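Local coordinates for envelope polyprotein (PDB 5FXU) that forms the membrane-distal Gn part of the Puumala hantavirus glycoprotein spike, a glycosylated ectodomain exposed on the virion surface and probably involved in host-cell entry, at residues D113-N117 against P305-T310. Residues are numbered along the deposited sequence; the frame is centred on the assembly and turned at random.
Sequences DLSCN and PLYTST. With NAG (2-acetamido-2-deoxy-beta-D-glucopyranose), chain C.
Ser115, near the end of strand 107-116, faces Thr308 in 305-310, a loop leading into strand 310-313 that runs roughly the opposite way and comes closest there, with the two CA atoms 4.0 Å apart. One backbone bond joins the segments, Ser309 N to Leu114 O (2.8 Å). Next to it a side chain stands in for a main-chain partner: Ser309 OG, beside its own backbone N (chi1 -47°), accepts the N-H of Cys116 at 2.8 Å, the short hydroxyl supplying the acceptor that a neighbouring strand's carbonyl would otherwise give. At the other end, the side chains of Thr310 and Asp113 lie alongside each other, pointing in opposite senses. With CG anti to the backbone N (chi1 -157°), Asp113 presents OD1 to Thr310 OG1, which donates a bond modelled at 2.5 Å, a length short enough to be doubtful, while Leu114 N reaches the same oxygen from the anti side, 31° out of the carboxylate plane. OD2 accepts from a water and is hydrogen-bonded to Thr344 OG1, so this buried carboxylate is held through both oxygens. The water also accepts from Thr308 OG1, whose methyl CG2 lies 3.5 Å from Asp113 OD2. Ser115, small enough for the close approach, packs its CB against Tyr307 O, and a second water links its OG to Leu306 O. Pro305, a rigid ring without an N-H to satisfy, lays CB against Ser115 O (3.5 Å) and turns CD toward Asn117 ND2, the nitrogen bonded to the NAG. Asn117 OD1 accepts the N-H groups of Thr119 and Ala120, and Cys116 is tied to Cys121 by a disulfide. The arrangement is that of a loop docked on the last residues of a β-hairpin strand, beside an N-glycosylated, disulfide-closed turn of the hantavirus Gn head.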
# COMPACT_ATOMS: atom_id res chain seq x y z
N ASP A 113 1.94 -7.20 1.26
CA ASP A 113 1.56 -6.59 2.53
C ASP A 113 0.83 -7.67 3.35
O ASP A 113 0.46 -8.71 2.79
CB ASP A 113 0.67 -5.33 2.30
CG ASP A 113 0.70 -4.34 3.51
OD1 ASP A 113 1.18 -4.76 4.60
OD2 ASP A 113 0.23 -3.14 3.37
N LEU A 114 0.60 -7.43 4.64
CA LEU A 114 0.01 -8.43 5.55
C LEU A 114 -1.23 -7.86 6.23
O LEU A 114 -1.20 -6.73 6.68
CB LEU A 114 0.99 -8.82 6.64
CG LEU A 114 2.33 -9.38 6.19
CD1 LEU A 114 3.30 -9.50 7.35
CD2 LEU A 114 2.12 -10.72 5.52
N SER A 115 -2.29 -8.65 6.26
CA SER A 115 -3.53 -8.31 6.91
C SER A 115 -3.73 -9.45 7.89
O SER A 115 -3.95 -10.59 7.46
CB SER A 115 -4.70 -8.23 5.93
OG SER A 115 -4.49 -7.21 4.98
N CYS A 116 -3.66 -9.15 9.18
CA CYS A 116 -3.52 -10.15 10.22
C CYS A 116 -4.47 -9.95 11.42
O CYS A 116 -4.76 -8.82 11.81
CB CYS A 116 -2.11 -10.09 10.77
SG CYS A 116 -0.79 -10.18 9.56
N ASN A 117 -4.90 -11.04 12.00
CA ASN A 117 -5.49 -11.02 13.34
C ASN A 117 -4.42 -11.53 14.28
O ASN A 117 -3.27 -11.64 13.86
CB ASN A 117 -6.83 -11.79 13.39
CG ASN A 117 -6.68 -13.28 13.13
OD1 ASN A 117 -5.59 -13.85 13.23
ND2 ASN A 117 -7.80 -13.91 12.79
N PRO A 305 -9.26 -11.01 9.66
CA PRO A 305 -8.50 -9.81 9.37
C PRO A 305 -9.17 -9.06 8.23
O PRO A 305 -9.70 -9.68 7.32
CB PRO A 305 -7.14 -10.35 8.95
CG PRO A 305 -7.40 -11.76 8.53
CD PRO A 305 -8.47 -12.23 9.45
N LEU A 306 -9.23 -7.75 8.33
CA LEU A 306 -9.93 -6.96 7.34
C LEU A 306 -8.98 -5.96 6.67
O LEU A 306 -8.81 -5.99 5.45
CB LEU A 306 -11.11 -6.27 7.99
CG LEU A 306 -12.21 -5.74 7.06
CD1 LEU A 306 -12.84 -6.86 6.24
CD2 LEU A 306 -13.27 -5.05 7.89
N TYR A 307 -8.33 -5.13 7.46
CA TYR A 307 -7.36 -4.15 6.96
C TYR A 307 -5.95 -4.71 7.03
O TYR A 307 -5.69 -5.70 7.71
CB TYR A 307 -7.45 -2.87 7.78
CG TYR A 307 -8.85 -2.30 7.85
CD1 TYR A 307 -9.54 -1.97 6.70
CD2 TYR A 307 -9.49 -2.10 9.08
CE1 TYR A 307 -10.82 -1.46 6.74
CE2 TYR A 307 -10.78 -1.59 9.14
CZ TYR A 307 -11.43 -1.28 7.96
OH TYR A 307 -12.71 -0.80 7.99
N THR A 308 -5.02 -4.05 6.36
CA THR A 308 -3.62 -4.35 6.50
C THR A 308 -3.17 -4.04 7.93
O THR A 308 -3.75 -3.19 8.60
CB THR A 308 -2.75 -3.55 5.47
OG1 THR A 308 -2.91 -2.15 5.67
CG2 THR A 308 -3.13 -3.89 4.06
N SER A 309 -2.10 -4.70 8.36
CA SER A 309 -1.59 -4.60 9.72
C SER A 309 -0.21 -3.95 9.75
O SER A 309 0.50 -4.09 10.73
CB SER A 309 -1.49 -6.00 10.33
OG SER A 309 -2.67 -6.74 10.10
N THR A 310 0.16 -3.22 8.70
CA THR A 310 1.49 -2.60 8.62
C THR A 310 1.39 -1.08 8.44
O THR A 310 0.49 -0.57 7.77
CB THR A 310 2.29 -3.16 7.45
OG1 THR A 310 1.52 -2.96 6.26
CG2 THR A 310 2.56 -4.66 7.63
C1 NAG C . -7.84 -15.33 12.52
C2 NAG C . -8.77 -15.89 13.58
C3 NAG C . -9.00 -17.37 13.36
C4 NAG C . -9.30 -17.76 11.90
C5 NAG C . -8.46 -16.96 10.89
C6 NAG C . -8.93 -17.04 9.44
C7 NAG C . -8.78 -15.07 15.91
C8 NAG C . -7.98 -15.04 17.17
N2 NAG C . -8.19 -15.73 14.91
O3 NAG C . -10.07 -17.78 14.21
O4 NAG C . -8.95 -19.15 11.86
O5 NAG C . -8.45 -15.57 11.26
O6 NAG C . -10.06 -16.17 9.25
O7 NAG C . -9.87 -14.53 15.84
O HOH W 1 -0.44 -1.33 5.06
O HOH W 2 -6.63 -6.41 3.54
O HOH W 3 -4.16 -5.94 12.19
O HOH W 4 -6.30 -7.06 9.93